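Local coordinates for protein putative phosphosugar isomerases (Salmonella typhimurium LT2, PDB 3FKJ) that probably binds a phosphorylated sugar or related carbohydrate derivative and may isomerise it, at residues Val46-Ser51 against Tyr73-Glu78; Ser270-Pro275 against Gly309-Gly314; Gln196-Ala201 against Leu321-Leu326; Asn26-Ile31 against Ala163-Ala168; Val213-Gly218 against Pro260-Ile265. All blocks are in the same frame, centred on the assembly; numbering follows the deposited sequence. Where two conformers were deposited one is given.

Interaction 1. Residues Val46-Ser51 against Tyr73-Glu78; sequences VGCGGS and YITSNE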
# COMPACT_ATOMS: atom_id res chain seq x y z
N VAL A 46 -11.65 4.06 -3.93
CA VAL A 46 -11.03 4.19 -5.21
C VAL A 46 -10.73 5.66 -5.54
O VAL A 46 -11.57 6.54 -5.45
CB VAL A 46 -11.85 3.47 -6.32
CG1 VAL A 46 -11.05 3.40 -7.66
CG2 VAL A 46 -12.25 2.04 -5.87
N GLY A 47 -9.49 5.91 -5.93
CA GLY A 47 -9.08 7.23 -6.32
C GLY A 47 -7.62 7.25 -6.69
O GLY A 47 -6.98 6.20 -6.73
N CYS A 48 -7.11 8.46 -6.96
CA CYS A 48 -5.71 8.67 -7.35
C CYS A 48 -5.01 9.65 -6.43
O CYS A 48 -5.59 10.66 -6.08
CB CYS A 48 -5.63 9.24 -8.78
SG CYS A 48 -6.34 8.18 -10.05
N GLY A 49 -3.78 9.32 -6.07
CA GLY A 49 -2.92 10.17 -5.27
C GLY A 49 -3.54 10.53 -3.95
O GLY A 49 -3.89 9.65 -3.15
N GLY A 50 -3.66 11.83 -3.71
CA GLY A 50 -4.30 12.34 -2.51
C GLY A 50 -5.75 11.90 -2.36
O GLY A 50 -6.26 11.83 -1.26
N SER A 51 -6.40 11.63 -3.48
CA SER A 51 -7.78 11.16 -3.46
C SER A 51 -7.94 9.66 -3.19
O SER A 51 -9.06 9.19 -3.04
CB SER A 51 -8.51 11.62 -4.74
OG SER A 51 -8.81 13.02 -4.66
N TYR A 73 -8.95 -1.02 -1.58
CA TYR A 73 -8.30 0.29 -1.59
C TYR A 73 -7.38 0.35 -2.78
O TYR A 73 -6.33 -0.30 -2.81
CB TYR A 73 -7.56 0.44 -0.29
CG TYR A 73 -6.72 1.69 -0.08
CD1 TYR A 73 -7.27 2.83 0.51
CD2 TYR A 73 -5.37 1.68 -0.35
CE1 TYR A 73 -6.51 3.94 0.75
CE2 TYR A 73 -4.60 2.80 -0.13
CZ TYR A 73 -5.18 3.91 0.45
OH TYR A 73 -4.41 5.00 0.69
N ILE A 74 -7.79 1.05 -3.82
CA ILE A 74 -7.17 0.83 -5.13
C ILE A 74 -7.12 2.10 -5.98
O ILE A 74 -8.04 2.91 -6.00
CB ILE A 74 -7.88 -0.35 -5.88
CG1 ILE A 74 -7.21 -0.67 -7.22
CG2 ILE A 74 -9.32 -0.00 -6.11
CD1 ILE A 74 -5.84 -1.32 -7.08
N THR A 75 -6.00 2.26 -6.68
CA THR A 75 -5.82 3.37 -7.61
C THR A 75 -6.76 3.15 -8.81
O THR A 75 -6.88 2.04 -9.34
CB THR A 75 -4.33 3.59 -7.96
OG1 THR A 75 -4.16 4.87 -8.58
CG2 THR A 75 -3.74 2.43 -8.86
N SER A 76 -7.40 4.24 -9.24
CA SER A 76 -8.55 4.20 -10.12
C SER A 76 -8.31 3.44 -11.41
O SER A 76 -9.14 2.61 -11.79
CB SER A 76 -9.02 5.61 -10.46
OG SER A 76 -9.39 6.36 -9.30
N ASN A 77 -7.21 3.73 -12.08
CA ASN A 77 -6.97 3.15 -13.36
C ASN A 77 -6.63 1.68 -13.31
O ASN A 77 -6.89 0.96 -14.28
CB ASN A 77 -5.93 3.95 -14.17
CG ASN A 77 -6.28 3.96 -15.65
OD1 ASN A 77 -7.43 3.73 -16.00
ND2 ASN A 77 -5.31 4.25 -16.52
N GLU A 78 -6.09 1.22 -12.18
CA GLU A 78 -5.95 -0.21 -12.00
C GLU A 78 -7.30 -0.92 -11.80
O GLU A 78 -7.48 -2.01 -12.35
CB GLU A 78 -5.01 -0.56 -10.88
CG GLU A 78 -4.88 -2.09 -10.78
CD GLU A 78 -3.51 -2.56 -10.45
OE1 GLU A 78 -2.53 -1.94 -10.91
OE2 GLU A 78 -3.43 -3.55 -9.72
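V46 and I74 lie side by side on one face of the parallel sheet, their branches pointing the same way. The touching atoms are the two CG2 methyls, V46 CG2 to I74 CG2 at 3.6 Å. V46 holds CG1 anti to its backbone N (chi1 -170°), and this branch reaches across to the start of helix 76-81, with V46 CG1 3.6 Å from S76 CA. There S76 turns its hydroxyl back over the first strand's end: S76 OG sits 3.1 Å from G47 CA and 3.6 Å from C48 SG, while its hydrogen bond goes to T105. The backbones are joined loosely. G47 N gives a weak bond to I74 O at 3.3 Å, and S76 N a weak, bent one to G47 O at 3.2 Å, as strand 70-75 passes into helix 76-81. T75, directly before that helix, points away from strand 42-47 and uses OG1 on E249 of the second subunit, whose carboxylate also takes the N-H of G49. Both segments belong to the SIS domain, at the carboxyl ends of neighbouring strands of a Rossmann-like sheet. Apolar packing thus gives way, within two residues, to polar groups, one of them committed to the subunit interface.

Interaction 2. Residues Ser270-Pro275 against Gly309-Gly314; sequences SGRTRP and GEYFCG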
# COMPACT_ATOMS: atom_id res chain seq x y z
N SER A 270 -0.94 7.68 18.31
CA SER A 270 -1.38 7.17 19.59
C SER A 270 -1.85 5.73 19.39
O SER A 270 -1.97 5.24 18.26
CB SER A 270 -2.55 8.01 20.12
OG SER A 270 -3.73 7.72 19.39
N GLY A 271 -2.17 5.08 20.49
CA GLY A 271 -2.81 3.82 20.42
C GLY A 271 -1.90 2.69 20.02
O GLY A 271 -0.70 2.71 20.28
N ARG A 272 -2.49 1.69 19.36
CA ARG A 272 -1.89 0.34 19.31
C ARG A 272 -0.55 0.18 18.56
O ARG A 272 0.29 -0.64 18.99
CB ARG A 272 -2.90 -0.66 18.79
CG ARG A 272 -4.03 -0.91 19.80
CD ARG A 272 -5.21 -1.59 19.15
NE ARG A 272 -5.86 -0.76 18.13
CZ ARG A 272 -6.82 -1.18 17.30
NH1 ARG A 272 -7.25 -2.42 17.35
NH2 ARG A 272 -7.35 -0.38 16.41
N THR A 273 -0.34 0.98 17.51
CA THR A 273 0.87 0.86 16.69
C THR A 273 2.02 1.76 17.17
O THR A 273 3.14 1.68 16.66
CB THR A 273 0.56 1.04 15.17
OG1 THR A 273 0.27 2.42 14.90
CG2 THR A 273 -0.65 0.16 14.78
N ARG A 274 1.77 2.56 18.20
CA ARG A 274 2.82 3.43 18.75
C ARG A 274 4.16 2.74 19.02
O ARG A 274 5.21 3.30 18.72
CB ARG A 274 2.31 4.08 20.02
CG ARG A 274 3.15 5.22 20.52
CD ARG A 274 2.40 5.92 21.61
NE ARG A 274 3.20 7.01 22.16
CZ ARG A 274 3.31 8.22 21.64
NH1 ARG A 274 2.66 8.58 20.55
NH2 ARG A 274 4.12 9.11 22.23
N PRO A 275 4.14 1.54 19.61
CA PRO A 275 5.43 0.86 19.82
C PRO A 275 6.25 0.60 18.55
O PRO A 275 7.48 0.53 18.61
CB PRO A 275 5.02 -0.46 20.50
CG PRO A 275 3.71 -0.12 21.17
CD PRO A 275 3.02 0.74 20.17
N GLY A 309 -9.54 7.63 19.88
CA GLY A 309 -8.75 8.70 19.29
C GLY A 309 -7.63 8.23 18.37
O GLY A 309 -7.11 9.01 17.61
N GLU A 310 -7.25 6.97 18.46
CA GLU A 310 -6.28 6.37 17.54
C GLU A 310 -6.76 6.55 16.12
O GLU A 310 -5.97 6.86 15.25
CB GLU A 310 -6.07 4.89 17.86
CG GLU A 310 -5.24 4.12 16.84
CD GLU A 310 -5.24 2.63 17.10
OE1 GLU A 310 -5.15 2.24 18.28
OE2 GLU A 310 -5.33 1.86 16.13
N TYR A 311 -8.07 6.40 15.89
CA TYR A 311 -8.63 6.47 14.53
C TYR A 311 -8.56 7.85 13.87
O TYR A 311 -8.77 7.96 12.66
CB TYR A 311 -10.05 5.89 14.49
CG TYR A 311 -10.11 4.40 14.80
CD1 TYR A 311 -9.32 3.50 14.11
CD2 TYR A 311 -10.90 3.90 15.81
CE1 TYR A 311 -9.32 2.19 14.40
CE2 TYR A 311 -10.92 2.55 16.10
CZ TYR A 311 -10.11 1.69 15.39
OH TYR A 311 -10.08 0.32 15.62
N PHE A 312 -8.24 8.91 14.64
CA PHE A 312 -8.16 10.29 14.11
C PHE A 312 -6.74 10.76 13.87
O PHE A 312 -6.54 11.91 13.45
CB PHE A 312 -8.79 11.31 15.10
CG PHE A 312 -10.24 11.12 15.31
CD1 PHE A 312 -10.69 10.13 16.17
CD2 PHE A 312 -11.17 11.91 14.63
CE1 PHE A 312 -12.06 9.93 16.37
CE2 PHE A 312 -12.52 11.71 14.81
CZ PHE A 312 -12.97 10.70 15.69
N CYS A 313 -5.76 9.90 14.18
CA CYS A 313 -4.34 10.27 14.03
C CYS A 313 -3.98 10.70 12.61
O CYS A 313 -3.29 11.68 12.45
CB CYS A 313 -3.41 9.15 14.49
SG CYS A 313 -3.34 9.00 16.28
N GLY A 314 -4.48 9.99 11.60
CA GLY A 314 -4.14 10.34 10.22
C GLY A 314 -4.72 11.69 9.85
O GLY A 314 -4.04 12.52 9.27
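R272 bends at its third torsion (chi3 -65°), which swings the guanidinium round to E310, whose chain runs extended beyond CG with that atom anti to its own backbone N (chi1 171°). The two side chains cross at about a right angle, and R272 grips the carboxylate side-on. R272 NE reaches the syn lone pair of E310 OE1 at 3.1 Å, nearly in the guanidinium plane, and R272 NH2 meets E310 OE2 at 3.0 Å from above the carboxylate plane. OE1 is held a second time: R272 N bonds to E310 OE1 at 2.9 Å, almost straight, coming in over the opposite face of the carboxylate from NH2. This pins the type I turn from G271 to R274, which leads from strand 263-268 into helix 274-286 of the second Rossmann-like half, to the 3-10 turn ahead of helix 313-331. Y311 leans its hydroxyl in, a weak bond joining R272 NH2 to Y311 OH at 2.9 Å, with guanidinium and ring planes 88° apart. Y60 and E65 of helix 56-65 bond to E310 OE2 and Y311 OH respectively, tying in the other half of the chain. At the other end of the contact, the backbone S270 N donates to C313 SG at 3.4 Å, and S270 OG lies equally near that sulfur.

Interaction 3. Residues Gln196-Ala201 against Leu321-Leu326; sequences QVQEDA and LDVYNL
V323 and Y324 of helix 313-331 pack on the first turn of helix 198-208, one of the helix-on-helix contacts that flank the second Rossmann-like sheet of the chain. The tight part is apolar. V323 CG1, set anti to the backbone N (chi1 -178°), is driven between V197 and A201: V323 CG1 is 3.6 Å from V197 CG2, and A201 CB is 3.7 Å from the same V323 CG1. The small A201 lets the chains come close, its CA only 4.7 Å from the CA of Y324. Its methyl rests over one face of the tyrosine ring in a CH-pi contact, A201 CB being 4.1 Å from the centroid of the Y324 ring and 18° off the ring normal, displaced toward the rim. V197 comes at the far end of the same ring, crossing it at about a right angle, with V197 CB 3.8 Å from Y324 CE1.

Two partly exposed flanks border this packing, and they differ. The Q198 flank, beyond V323, is the loose one: Q198 bends at its second torsion and lays its amide across the valine, touching V323 CG1 by van der Waals contact alone; its NE2 bonds instead to Y145. The D200 flank, beyond the tyrosine hydroxyl, is polar but closely bonded. D200 holds its carboxylate steeply to the ring, the planes 78° apart. Q292 of strand 290-295 shares OD2 of this aspartate, and R203 forms a salt bridge with its OD1. The tyrosine hydroxyl donates at the ring edge, Y324 OH to D200 OD2 at 2.7 Å, using the anti lone pair of that oxygen.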
# COMPACT_ATOMS: atom_id res chain seq x y z
N GLN A 196 0.00 25.25 18.10
CA GLN A 196 1.12 24.68 18.84
C GLN A 196 2.39 24.41 18.01
O GLN A 196 3.49 24.48 18.55
CB GLN A 196 0.63 23.39 19.50
CG GLN A 196 1.63 22.58 20.28
CD GLN A 196 0.96 21.42 21.01
OE1 GLN A 196 -0.27 21.25 20.94
NE2 GLN A 196 1.76 20.61 21.69
N VAL A 197 2.27 24.12 16.71
CA VAL A 197 3.44 23.73 15.90
C VAL A 197 4.11 24.87 15.11
O VAL A 197 5.11 24.63 14.42
CB VAL A 197 3.10 22.61 14.91
CG1 VAL A 197 2.48 21.43 15.66
CG2 VAL A 197 2.19 23.12 13.83
N GLN A 198 3.59 26.10 15.21
CA GLN A 198 4.09 27.24 14.42
C GLN A 198 5.58 27.42 14.58
O GLN A 198 6.29 27.64 13.61
CB GLN A 198 3.41 28.56 14.81
CG GLN A 198 1.90 28.60 14.59
CD GLN A 198 1.49 28.45 13.14
OE1 GLN A 198 2.21 28.88 12.23
NE2 GLN A 198 0.31 27.83 12.91
N GLU A 199 6.05 27.34 15.82
CA GLU A 199 7.46 27.61 16.09
C GLU A 199 8.31 26.48 15.54
O GLU A 199 9.27 26.72 14.82
CB GLU A 199 7.68 27.75 17.60
CG GLU A 199 8.99 28.39 18.01
CD GLU A 199 8.99 28.88 19.46
OE1 GLU A 199 8.00 28.65 20.20
OE2 GLU A 199 9.98 29.52 19.88
N ASP A 200 7.93 25.26 15.89
CA ASP A 200 8.66 24.08 15.41
C ASP A 200 8.74 24.05 13.87
O ASP A 200 9.79 23.76 13.32
CB ASP A 200 8.04 22.78 15.94
CG ASP A 200 8.91 21.56 15.67
OD1 ASP A 200 10.07 21.56 16.09
OD2 ASP A 200 8.43 20.59 15.04
N ALA A 201 7.63 24.40 13.21
CA ALA A 201 7.52 24.40 11.75
C ALA A 201 8.50 25.35 11.11
O ALA A 201 9.11 25.03 10.08
CB ALA A 201 6.11 24.75 11.34
N LEU A 321 0.42 18.99 9.29
CA LEU A 321 1.41 19.08 8.22
C LEU A 321 1.25 20.31 7.34
O LEU A 321 2.24 20.80 6.82
CB LEU A 321 1.40 17.78 7.34
CG LEU A 321 2.15 16.56 7.90
CD1 LEU A 321 1.79 15.29 7.14
CD2 LEU A 321 3.66 16.80 7.91
N ASP A 322 0.02 20.82 7.19
CA ASP A 322 -0.21 22.07 6.42
C ASP A 322 0.71 23.17 6.90
O ASP A 322 1.19 23.97 6.10
CB ASP A 322 -1.66 22.55 6.53
CG ASP A 322 -2.62 21.82 5.58
OD1 ASP A 322 -2.17 21.19 4.61
OD2 ASP A 322 -3.85 21.89 5.79
N VAL A 323 0.97 23.17 8.21
CA VAL A 323 1.79 24.22 8.83
C VAL A 323 3.25 24.02 8.44
O VAL A 323 3.89 24.95 7.97
CB VAL A 323 1.61 24.29 10.40
CG1 VAL A 323 2.45 25.43 11.02
CG2 VAL A 323 0.11 24.40 10.77
N TYR A 324 3.75 22.80 8.59
CA TYR A 324 5.12 22.51 8.22
C TYR A 324 5.34 22.72 6.72
O TYR A 324 6.36 23.26 6.33
CB TYR A 324 5.51 21.09 8.59
CG TYR A 324 5.62 20.87 10.07
CD1 TYR A 324 4.50 20.55 10.82
CD2 TYR A 324 6.84 20.98 10.72
CE1 TYR A 324 4.58 20.36 12.19
CE2 TYR A 324 6.94 20.77 12.07
CZ TYR A 324 5.80 20.46 12.81
OH TYR A 324 5.88 20.24 14.19
N ASN A 325 4.37 22.29 5.90
CA ASN A 325 4.44 22.43 4.44
C ASN A 325 4.53 23.86 3.93
O ASN A 325 5.28 24.12 2.97
CB ASN A 325 3.28 21.74 3.75
CG ASN A 325 3.22 20.27 4.04
OD1 ASN A 325 4.18 19.69 4.52
ND2 ASN A 325 2.08 19.65 3.76
N LEU A 326 3.78 24.77 4.53
CA LEU A 326 3.88 26.19 4.19
C LEU A 326 5.23 26.76 4.65
O LEU A 326 5.92 27.45 3.90
CB LEU A 326 2.73 26.99 4.83
CG LEU A 326 2.40 28.38 4.27
CD1 LEU A 326 1.99 28.28 2.81
CD2 LEU A 326 1.32 29.02 5.10

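Interaction 4. Residues Asn26-Ile31 against Ala163-Ala168; sequences NARRII and ALEILA
Helices 22-35 and 155-170 run in the same general direction here, their short axes 8.9 Å apart at closest approach and crossing at -42°, with the CA atoms of R28 and E165 nearest at 5.8 Å. E165 is the residue that fills the crossing. Its CB points at the other helix, and a bend at the second torsion (chi2 -63°) lays the rest of the chain along the surface of helix 22-35. On the way its methylenes pack on carbon: E165 CG lies 3.8 Å from A27 CB, and E165 CB is 3.8 Å from I31 CG1. The carboxylate then runs beside the aliphatic stem of R28, with E165 OE1 3.6 Å from R28 CD. The guanidinium leads away, its plane 85° from that of the carboxylate, and R28 NE stays 4.9 Å from E165 OE2, so the two charges do not form a salt bridge.

One turn on, I31 extends both branches toward helix 155-170. Its CG2 settles 3.6 Å from the backbone oxygen E165 O, while the terminal I31 CD1 presses on I166 CG1 at 3.6 Å, the two isoleucines meeting at about a right angle.

No hydrogen bond links the two segments. Within them the contact rests on carbon, while Q169, one turn on from E165, supplies a polar link between the helices by bonding both E165 OE1 and R28 O. The Y176 hydroxyl that bonds E165 OE2 also takes a weak bond from R28 NH1, so the arginine probably helps stabilise the buried carboxylate's charge indirectly.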
# COMPACT_ATOMS: atom_id res chain seq x y z
N ASN A 26 -25.01 13.50 6.33
CA ASN A 26 -24.79 13.04 4.96
C ASN A 26 -24.42 11.58 4.90
O ASN A 26 -25.06 10.78 4.20
CB ASN A 26 -23.68 13.84 4.26
CG ASN A 26 -24.18 15.17 3.70
OD1 ASN A 26 -25.39 15.43 3.63
ND2 ASN A 26 -23.24 16.02 3.29
N ALA A 27 -23.38 11.23 5.66
CA ALA A 27 -22.91 9.84 5.74
C ALA A 27 -24.03 8.90 6.14
O ALA A 27 -24.21 7.83 5.56
CB ALA A 27 -21.77 9.72 6.74
N ARG A 28 -24.79 9.31 7.14
CA ARG A 28 -25.80 8.45 7.70
C ARG A 28 -26.95 8.22 6.73
O ARG A 28 -27.41 7.07 6.58
CB ARG A 28 -26.29 9.00 9.04
CG ARG A 28 -27.36 8.15 9.66
CD ARG A 28 -27.24 8.08 11.15
NE ARG A 28 -28.06 9.06 11.84
CZ ARG A 28 -28.26 9.04 13.15
NH1 ARG A 28 -27.68 8.12 13.93
NH2 ARG A 28 -29.04 9.95 13.70
N ARG A 29 -27.41 9.28 6.06
CA ARG A 29 -28.47 9.16 5.04
C ARG A 29 -28.01 8.32 3.87
O ARG A 29 -28.75 7.49 3.36
CB ARG A 29 -28.88 10.51 4.45
CG ARG A 29 -29.45 11.55 5.37
CD ARG A 29 -29.71 12.89 4.60
NE ARG A 29 -28.59 13.32 3.74
CZ ARG A 29 -28.39 12.96 2.46
NH1 ARG A 29 -29.24 12.14 1.83
NH2 ARG A 29 -27.33 13.41 1.80
N ILE A 30 -26.78 8.53 3.42
CA ILE A 30 -26.31 7.78 2.25
C ILE A 30 -26.31 6.26 2.52
O ILE A 30 -26.81 5.47 1.69
CB ILE A 30 -24.96 8.30 1.72
CG1 ILE A 30 -25.17 9.72 1.16
CG2 ILE A 30 -24.39 7.35 0.64
CD1 ILE A 30 -23.93 10.52 0.92
N ILE A 31 -25.79 5.87 3.68
CA ILE A 31 -25.63 4.45 4.01
C ILE A 31 -26.97 3.79 4.30
O ILE A 31 -27.16 2.62 3.91
CB ILE A 31 -24.59 4.25 5.15
CG1 ILE A 31 -23.21 4.82 4.74
CG2 ILE A 31 -24.49 2.76 5.57
CD1 ILE A 31 -22.63 4.33 3.35
N ALA A 163 -17.12 5.27 6.77
CA ALA A 163 -16.69 4.04 7.45
C ALA A 163 -17.50 3.75 8.72
O ALA A 163 -17.98 2.61 8.91
CB ALA A 163 -15.21 4.07 7.79
N LEU A 164 -17.58 4.76 9.62
CA LEU A 164 -18.35 4.67 10.85
C LEU A 164 -19.78 4.18 10.57
O LEU A 164 -20.27 3.26 11.23
CB LEU A 164 -18.44 6.03 11.55
CG LEU A 164 -19.38 6.17 12.75
CD1 LEU A 164 -18.80 5.39 13.92
CD2 LEU A 164 -19.64 7.68 13.09
N GLU A 165 -20.43 4.81 9.59
CA GLU A 165 -21.81 4.49 9.23
C GLU A 165 -22.00 3.14 8.57
O GLU A 165 -22.97 2.44 8.87
CB GLU A 165 -22.40 5.60 8.36
CG GLU A 165 -22.62 6.89 9.13
CD GLU A 165 -23.64 6.74 10.25
OE1 GLU A 165 -24.59 5.91 10.16
OE2 GLU A 165 -23.51 7.49 11.24
N ILE A 166 -21.05 2.74 7.72
CA ILE A 166 -21.09 1.39 7.14
C ILE A 166 -21.04 0.34 8.24
O ILE A 166 -21.82 -0.59 8.23
CB ILE A 166 -20.03 1.17 6.06
CG1 ILE A 166 -20.32 2.08 4.85
CG2 ILE A 166 -20.00 -0.33 5.64
CD1 ILE A 166 -19.12 2.29 3.91
N LEU A 167 -20.15 0.51 9.20
CA LEU A 167 -19.96 -0.43 10.26
C LEU A 167 -21.15 -0.42 11.17
O LEU A 167 -21.68 -1.47 11.49
CB LEU A 167 -18.68 -0.12 11.08
CG LEU A 167 -18.41 -1.01 12.32
CD1 LEU A 167 -17.99 -2.42 11.98
CD2 LEU A 167 -17.39 -0.34 13.27
N ALA A 168 -21.55 0.77 11.61
CA ALA A 168 -22.64 0.89 12.55
C ALA A 168 -23.94 0.30 11.99
O ALA A 168 -24.67 -0.37 12.72
CB ALA A 168 -22.88 2.39 12.99

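Interaction 5. Residues Val213-Gly218 against Pro260-Ile265; sequences VVYMMG and PGTPFI
Strands 213-218 and 263-268 are neighbours in the parallel sheet of the second Rossmann-like half, linked in sequence through helix 223-238 and strand 241-246. Three backbone bonds join them: Y215 N to P263 O at 2.9 Å, I265 N to Y215 O at 2.8 Å, and M217 N to I265 O at 2.8 Å. P263 starts the pairing with its ring against the neighbouring backbone, P263 CG lying 3.2 Å from V213 O.

The side chains divide between the two faces. On one, I265 fits between V214 and selenomethionine M216. Its tip is pressed hard on the valine, I265 CD1 to V214 CG1 at 3.4 Å, tighter than usual for two carbons. M216 runs beside it, and bends at chi2 and chi3 fold its end back so that M216 SE rests 3.6 Å from I265 CB. On the other face Y215 and F264 stand next to each other, their rings inclined at 33° with centroids 5.8 Å apart, and T262 CG2 meets the edge of the tyrosine ring. The Y215 hydroxyl bonds to N241 of the second subunit, so this face lies toward the dimer partner.

Helices 198-208 and 223-238 close over the face of V214, M216 and I265, W208 and L234 packing there, while strand 241-246 pairs with strand 213-218 along its other edge.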
# COMPACT_ATOMS: atom_id res chain seq x y z
N VAL A 213 16.49 14.49 -0.38
CA VAL A 213 15.82 13.20 -0.13
C VAL A 213 15.24 13.21 1.28
O VAL A 213 15.96 13.45 2.26
CB VAL A 213 16.75 11.98 -0.22
CG1 VAL A 213 15.91 10.69 -0.18
CG2 VAL A 213 17.60 12.02 -1.49
N VAL A 214 13.94 12.97 1.39
CA VAL A 214 13.28 12.87 2.69
C VAL A 214 12.47 11.56 2.76
O VAL A 214 11.68 11.27 1.84
CB VAL A 214 12.38 14.11 2.95
CG1 VAL A 214 11.53 13.91 4.22
CG2 VAL A 214 13.23 15.37 3.02
N TYR A 215 12.62 10.81 3.84
CA TYR A 215 11.78 9.62 4.07
C TYR A 215 10.61 9.91 5.07
O TYR A 215 10.85 10.41 6.16
CB TYR A 215 12.62 8.40 4.51
CG TYR A 215 13.59 7.93 3.44
CD1 TYR A 215 13.13 7.20 2.34
CD2 TYR A 215 14.95 8.27 3.49
CE1 TYR A 215 13.99 6.79 1.34
CE2 TYR A 215 15.83 7.86 2.50
CZ TYR A 215 15.34 7.11 1.41
OH TYR A 215 16.16 6.68 0.41
N MSE A 216 9.38 9.67 4.61
CA MSE A 216 8.16 9.72 5.43
C MSE A 216 7.90 8.39 6.10
O MSE A 216 8.10 7.30 5.49
CB MSE A 216 6.94 10.06 4.59
CG MSE A 216 6.99 11.43 3.92
SE MSE A 216 7.39 12.91 5.09
CE MSE A 216 5.95 12.46 6.46
N MSE A 217 7.48 8.45 7.35
CA MSE A 217 7.24 7.24 8.13
C MSE A 217 6.04 7.40 9.06
O MSE A 217 5.72 8.49 9.53
CB MSE A 217 8.52 6.86 8.91
CG MSE A 217 8.48 5.51 9.62
SE MSE A 217 10.18 5.06 10.53
CE MSE A 217 11.36 5.42 9.11
N GLY A 218 5.38 6.27 9.30
CA GLY A 218 4.21 6.18 10.10
C GLY A 218 3.74 4.75 10.09
O GLY A 218 4.26 3.90 9.35
N PRO A 260 24.33 9.10 9.50
CA PRO A 260 24.17 10.42 10.09
C PRO A 260 23.55 11.42 9.12
O PRO A 260 24.06 11.62 8.03
CB PRO A 260 25.61 10.80 10.47
CG PRO A 260 26.28 9.50 10.74
CD PRO A 260 25.66 8.52 9.78
N GLY A 261 22.42 12.00 9.49
CA GLY A 261 21.84 13.06 8.69
C GLY A 261 20.78 12.65 7.68
O GLY A 261 20.22 13.50 7.01
N THR A 262 20.51 11.34 7.56
CA THR A 262 19.48 10.86 6.66
C THR A 262 18.15 11.38 7.16
O THR A 262 17.82 11.16 8.31
CB THR A 262 19.41 9.34 6.60
OG1 THR A 262 20.69 8.84 6.20
CG2 THR A 262 18.32 8.90 5.59
N PRO A 263 17.42 12.13 6.32
CA PRO A 263 16.19 12.78 6.82
C PRO A 263 14.96 11.88 6.86
O PRO A 263 14.60 11.27 5.87
CB PRO A 263 16.00 13.96 5.85
CG PRO A 263 17.31 14.06 5.08
CD PRO A 263 17.73 12.61 4.96
N PHE A 264 14.35 11.80 8.03
CA PHE A 264 13.09 11.10 8.26
C PHE A 264 12.10 12.04 8.95
O PHE A 264 12.43 12.68 9.94
CB PHE A 264 13.29 9.91 9.20
CG PHE A 264 14.24 8.87 8.68
CD1 PHE A 264 13.77 7.81 7.92
CD2 PHE A 264 15.59 8.92 8.99
CE1 PHE A 264 14.63 6.83 7.44
CE2 PHE A 264 16.46 7.95 8.52
CZ PHE A 264 15.96 6.89 7.72
N ILE A 265 10.88 12.09 8.44
CA ILE A 265 9.77 12.69 9.13
C ILE A 265 8.85 11.52 9.55
O ILE A 265 8.29 10.82 8.68
CB ILE A 265 8.99 13.73 8.25
CG1 ILE A 265 9.99 14.76 7.68
CG2 ILE A 265 7.84 14.38 9.09
CD1 ILE A 265 9.54 15.52 6.44

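All five contacts are largely buried, but they differ in what holds them. Interactions 1 and 5 each pair neighbouring parallel strands, one in each Rossmann-like half; the first is held by weak bonds near the strand ends, the second by a regular series. Interactions 3 and 4 are helix packings, on opposite sides of the chain's centre, and only the former has a hydrogen bond between its two segments. Interaction 2 is the most polar and shares helix 313-331 with interaction 3, the centres about 21 Å apart. Interactions 1, 2 and 5 touch the second subunit; 3 and 4 stay within the chain. Helix 198-208 runs on from interaction 3 to strand 213-218 of interaction 5.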